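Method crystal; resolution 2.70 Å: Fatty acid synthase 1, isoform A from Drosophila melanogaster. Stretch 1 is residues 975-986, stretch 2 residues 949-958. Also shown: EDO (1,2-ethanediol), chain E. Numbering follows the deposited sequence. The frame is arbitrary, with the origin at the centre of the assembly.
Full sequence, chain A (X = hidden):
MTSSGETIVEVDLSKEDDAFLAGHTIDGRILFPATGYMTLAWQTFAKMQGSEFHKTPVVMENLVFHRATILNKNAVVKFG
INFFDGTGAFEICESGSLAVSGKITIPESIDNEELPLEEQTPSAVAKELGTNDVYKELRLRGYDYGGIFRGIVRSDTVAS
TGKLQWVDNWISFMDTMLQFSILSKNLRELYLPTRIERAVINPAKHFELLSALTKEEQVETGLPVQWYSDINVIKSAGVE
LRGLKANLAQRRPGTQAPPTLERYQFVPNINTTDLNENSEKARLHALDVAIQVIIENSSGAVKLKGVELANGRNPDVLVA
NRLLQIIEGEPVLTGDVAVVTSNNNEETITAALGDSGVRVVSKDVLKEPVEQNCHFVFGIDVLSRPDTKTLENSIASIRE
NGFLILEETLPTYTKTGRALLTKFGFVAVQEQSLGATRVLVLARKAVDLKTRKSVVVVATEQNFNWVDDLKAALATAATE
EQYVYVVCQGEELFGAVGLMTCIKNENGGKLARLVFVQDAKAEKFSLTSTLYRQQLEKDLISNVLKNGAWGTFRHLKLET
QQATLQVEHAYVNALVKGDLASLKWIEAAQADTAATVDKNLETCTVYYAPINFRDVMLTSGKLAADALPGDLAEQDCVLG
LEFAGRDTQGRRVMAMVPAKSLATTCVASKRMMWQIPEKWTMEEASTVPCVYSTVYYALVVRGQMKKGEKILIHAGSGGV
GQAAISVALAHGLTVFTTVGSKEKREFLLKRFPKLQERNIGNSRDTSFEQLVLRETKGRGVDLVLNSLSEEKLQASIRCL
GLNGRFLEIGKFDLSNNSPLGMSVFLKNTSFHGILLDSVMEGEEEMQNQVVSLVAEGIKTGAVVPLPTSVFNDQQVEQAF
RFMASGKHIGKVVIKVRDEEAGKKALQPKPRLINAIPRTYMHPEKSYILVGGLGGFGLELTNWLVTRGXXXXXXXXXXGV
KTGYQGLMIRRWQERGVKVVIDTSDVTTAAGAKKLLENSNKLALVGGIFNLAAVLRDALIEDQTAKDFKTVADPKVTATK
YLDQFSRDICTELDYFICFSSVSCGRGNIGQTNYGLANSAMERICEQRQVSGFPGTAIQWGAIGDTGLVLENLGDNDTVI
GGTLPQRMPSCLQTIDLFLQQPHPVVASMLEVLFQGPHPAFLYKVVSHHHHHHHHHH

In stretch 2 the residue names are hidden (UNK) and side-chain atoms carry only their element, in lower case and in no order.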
# COMPACT_ATOMS: atom_id res chain seq x y z
N ARG A 975 -40.13 1.32 -5.06
CA ARG A 975 -40.18 1.62 -3.63
C ARG A 975 -41.45 1.06 -2.99
O ARG A 975 -41.70 1.26 -1.81
CB ARG A 975 -40.08 3.13 -3.39
CG ARG A 975 -38.66 3.69 -3.50
CD ARG A 975 -38.56 5.13 -3.01
NE ARG A 975 -38.91 6.10 -4.04
CZ ARG A 975 -38.98 7.42 -3.85
NH1 ARG A 975 -38.73 7.94 -2.66
NH2 ARG A 975 -39.31 8.21 -4.86
N GLY A 976 -42.25 0.35 -3.79
CA GLY A 976 -43.42 -0.34 -3.28
C GLY A 976 -44.69 0.48 -3.28
O GLY A 976 -45.63 0.18 -2.55
N VAL A 977 -44.74 1.51 -4.12
CA VAL A 977 -45.91 2.37 -4.20
C VAL A 977 -46.85 1.91 -5.31
O VAL A 977 -46.41 1.56 -6.40
CB VAL A 977 -45.52 3.85 -4.41
CG1 VAL A 977 -46.75 4.73 -4.59
CG2 VAL A 977 -44.68 4.34 -3.25
N LYS A 978 -48.14 1.90 -5.01
CA LYS A 978 -49.16 1.57 -5.99
C LYS A 978 -49.53 2.82 -6.78
O LYS A 978 -50.12 3.75 -6.24
CB LYS A 978 -50.39 0.97 -5.31
CG LYS A 978 -51.55 0.68 -6.24
CD LYS A 978 -51.23 -0.44 -7.21
CE LYS A 978 -52.40 -0.69 -8.16
NZ LYS A 978 -52.12 -1.80 -9.10
N VAL A 979 -49.19 2.83 -8.06
CA VAL A 979 -49.45 3.97 -8.92
C VAL A 979 -50.54 3.62 -9.92
O VAL A 979 -50.45 2.62 -10.64
CB VAL A 979 -48.18 4.44 -9.65
CG1 VAL A 979 -48.45 5.73 -10.41
CG2 VAL A 979 -47.03 4.61 -8.66
N VAL A 980 -51.58 4.45 -9.96
CA VAL A 980 -52.66 4.27 -10.92
C VAL A 980 -52.75 5.53 -11.78
O VAL A 980 -52.83 6.64 -11.25
CB VAL A 980 -54.00 3.98 -10.21
CG1 VAL A 980 -55.15 3.94 -11.20
CG2 VAL A 980 -53.92 2.68 -9.44
N ILE A 981 -52.72 5.34 -13.09
CA ILE A 981 -52.96 6.43 -14.03
C ILE A 981 -54.41 6.34 -14.50
O ILE A 981 -54.77 5.41 -15.23
CB ILE A 981 -52.00 6.38 -15.24
CG1 ILE A 981 -50.55 6.22 -14.77
CG2 ILE A 981 -52.15 7.62 -16.10
CD1 ILE A 981 -50.02 7.38 -13.95
N ASP A 982 -55.23 7.30 -14.09
CA ASP A 982 -56.63 7.32 -14.50
C ASP A 982 -56.81 8.28 -15.66
O ASP A 982 -56.62 9.49 -15.52
CB ASP A 982 -57.54 7.72 -13.34
CG ASP A 982 -59.01 7.51 -13.65
OD1 ASP A 982 -59.43 7.80 -14.79
OD2 ASP A 982 -59.75 7.04 -12.75
N THR A 983 -57.18 7.74 -16.82
CA THR A 983 -57.23 8.52 -18.05
C THR A 983 -58.66 8.95 -18.39
O THR A 983 -58.93 9.42 -19.49
CB THR A 983 -56.63 7.73 -19.23
OG1 THR A 983 -56.54 8.57 -20.38
CG2 THR A 983 -57.48 6.50 -19.56
N SER A 984 -59.58 8.80 -17.44
CA SER A 984 -60.98 9.14 -17.67
C SER A 984 -61.22 10.64 -17.54
O SER A 984 -60.47 11.35 -16.87
CB SER A 984 -61.89 8.39 -16.69
OG SER A 984 -61.79 8.93 -15.38
N ASP A 985 -62.29 11.11 -18.18
CA ASP A 985 -62.66 12.52 -18.13
C ASP A 985 -63.26 12.88 -16.78
O ASP A 985 -64.40 12.51 -16.47
CB ASP A 985 -63.66 12.84 -19.25
CG ASP A 985 -64.06 14.29 -19.27
OD1 ASP A 985 -63.31 15.13 -18.72
OD2 ASP A 985 -65.13 14.61 -19.84
N VAL A 986 -62.49 13.59 -15.96
CA VAL A 986 -62.90 13.92 -14.60
C VAL A 986 -63.71 15.22 -14.55
O VAL A 986 -64.25 15.59 -13.50
CB VAL A 986 -61.66 14.00 -13.68
CG1 VAL A 986 -60.73 15.14 -14.11
CG2 VAL A 986 -62.06 14.17 -12.22
N UNK A 949 -46.89 8.16 1.81
CA UNK A 949 -47.97 7.78 0.90
C UNK A 949 -47.58 6.50 0.15
O UNK A 949 -46.45 6.39 -0.34
c UNK A 949 -48.28 8.90 -0.07
N UNK A 950 -48.50 5.55 0.08
CA UNK A 950 -48.22 4.27 -0.56
C UNK A 950 -49.27 3.89 -1.60
O UNK A 950 -49.21 2.81 -2.19
n UNK A 950 -42.72 4.39 2.47
n UNK A 950 -44.40 3.18 1.47
c UNK A 950 -45.59 3.01 0.64
n UNK A 950 -44.26 5.47 1.15
c UNK A 950 -43.80 4.35 1.70
c UNK A 950 -46.88 3.30 1.40
c UNK A 950 -48.11 3.17 0.50
N UNK A 951 -50.23 4.78 -1.82
CA UNK A 951 -51.24 4.60 -2.86
C UNK A 951 -51.46 5.92 -3.59
O UNK A 951 -51.94 6.89 -3.00
c UNK A 951 -52.10 1.33 0.30
c UNK A 951 -52.19 2.57 -0.28
c UNK A 951 -52.45 2.72 -1.64
c UNK A 951 -52.56 0.31 -1.82
o UNK A 951 -52.21 -1.05 0.11
c UNK A 951 -52.64 1.57 -2.39
c UNK A 951 -52.29 0.20 -0.47
c UNK A 951 -52.55 4.09 -2.27
N UNK A 952 -51.08 5.95 -4.86
CA UNK A 952 -51.12 7.18 -5.64
C UNK A 952 -52.02 7.01 -6.86
O UNK A 952 -51.92 6.02 -7.59
c UNK A 952 -49.29 9.11 -4.03
c UNK A 952 -48.84 7.91 -4.84
c UNK A 952 -49.71 7.61 -6.07
c UNK A 952 -49.76 8.80 -7.02
N UNK A 953 -52.89 7.98 -7.08
CA UNK A 953 -53.72 8.02 -8.28
C UNK A 953 -53.45 9.32 -9.03
O UNK A 953 -53.63 10.41 -8.49
c UNK A 953 -55.46 6.63 -7.12
c UNK A 953 -55.21 7.89 -7.95
c UNK A 953 -56.04 7.87 -9.22
N UNK A 954 -53.01 9.19 -10.28
CA UNK A 954 -52.73 10.35 -11.11
C UNK A 954 -53.70 10.39 -12.29
O UNK A 954 -53.83 9.42 -13.04
c UNK A 954 -48.84 9.91 -11.31
c UNK A 954 -50.11 11.25 -9.62
c UNK A 954 -50.18 10.10 -10.60
c UNK A 954 -51.29 10.30 -11.63
N UNK A 955 -54.39 11.52 -12.45
CA UNK A 955 -55.31 11.68 -13.57
C UNK A 955 -54.59 12.39 -14.70
O UNK A 955 -54.02 13.46 -14.50
o UNK A 955 -56.28 13.85 -13.06
c UNK A 955 -57.17 11.94 -11.89
c UNK A 955 -56.58 12.46 -13.19
N UNK A 956 -54.61 11.79 -15.88
CA UNK A 956 -54.00 12.39 -17.07
C UNK A 956 -54.73 11.93 -18.32
O UNK A 956 -54.88 10.74 -18.57
c UNK A 956 -52.52 12.02 -17.17
o UNK A 956 -51.91 12.64 -18.28
N UNK A 957 -55.18 12.89 -19.11
CA UNK A 957 -55.90 12.59 -20.34
C UNK A 957 -54.97 11.98 -21.38
O UNK A 957 -55.33 11.02 -22.06
n UNK A 957 -60.94 12.70 -22.18
c UNK A 957 -60.37 13.39 -21.20
c UNK A 957 -57.55 14.51 -19.93
n UNK A 957 -59.33 12.88 -20.55
c UNK A 957 -58.63 13.54 -19.45
n UNK A 957 -60.86 14.58 -20.87
c UNK A 957 -56.57 13.85 -20.89
N UNK A 958 -53.77 12.53 -21.50
CA UNK A 958 -52.80 12.06 -22.49
C UNK A 958 -52.04 10.82 -22.01
O UNK A 958 -51.55 10.04 -22.81
o UNK A 958 -51.24 13.73 -21.66
c UNK A 958 -51.82 13.17 -22.83
C1 EDO E . -54.46 16.39 -16.97
O1 EDO E . -54.73 15.88 -18.28
C2 EDO E . -55.77 16.50 -16.21
O2 EDO E . -56.42 15.22 -16.19

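Position 949 carries a single side-chain carbon, and the CB at 949 comes no nearer to stretch 1 than 6.3 Å, to Val-977 CG1; its backbone O lies 4.0 Å from Val-977 CG2. One carbon and nothing further is alanine, Ala-949.

At 950 three carbons lead to a nitrogen and then to a carbon bearing two more nitrogens, a guanidinium: Arg-950. Its CD comes within 4.2 Å of Val-977 CG2, while its NH2 turns back to donate to Ala-949 O at 2.8 Å. Its main-chain O accepts from Lys-978 N at 3.2 Å, with an N-H...O angle of 173°.

Position 951 has one carbon followed by a six-carbon ring bearing one oxygen, which identifies Tyr-951. The ring approaches the aliphatic part of the lysine opposite, Tyr-951 CD2 to Lys-978 CB being 3.7 Å.

Four carbons at 952, forked at the first and with one arm two carbons long, give isoleucine. Ile-952 CG1 packs 3.8 Å from Val-977 CG1, and the backbone bonds twice: Ile-952 N to Lys-978 O at 2.8 Å, and Val-980 N to Ile-952 O at 2.9 Å.

The side chain at 953 is one carbon carrying two others, with no heteroatom, hence Val-953. Its CG2 lies 4.3 Å from Val-980 CB.

At 954 there are again four carbons, but the fork falls at the second, so the residue is leucine. Leu-954 CD1 is 3.8 Å from Ile-981 CD1 and 4.3 Å from Val-979 CG1, so one methyl meets both side chains. Leu-954 N donates to Val-980 O at 2.7 Å, and Asp-982 N donates to Leu-954 O, also at 2.7 Å.

Position 955 shows one carbon bearing an oxygen and a carbon: Thr-955. The methyl lies on the same face as Asp-982, CG2 being 4.5 Å from Asp-982 CB. OG1 shares a weak 3.4 Å hydrogen bond with ethanediol O2.

One carbon and one oxygen at 956 make a serine. Ser-956 N donates to Asp-982 O at 3.1 Å, extending the ladder just beyond the strand.

At 957 a second guanidinium ends a chain of three carbons and a nitrogen: Arg-957. Its CA-to-CB bond points away, yet m rotamers at chi1, chi2 and chi3 fold the end back. NH1 reaches 3.3 Å from Asp-985 OD1, a salt bridge of charges alone because the oxygen lies well out of the guanidinium plane.

Position 958, one carbon and one oxygen, is Ser-958; its CB comes no nearer to stretch 1 than 7.0 Å, to Thr-983 OG1.

The contact is a parallel strand pair, 978-982 beside 951-955, whose N-to-C directions differ by 22°. Six backbone hydrogen bonds hold the register. Side chains alternate: Val-979, Ile-981, Ile-952 and Leu-954 occupy one face, while Lys-978, Val-980, Asp-982, Tyr-951, Val-953 and Thr-955 occupy the other. Apolar packing supplements the ladder, the charge pair lies beyond its C-terminal end, and the two stretches together bury 856 Å².

Stretch 2, residues 949-958: ARYIVLTSRS
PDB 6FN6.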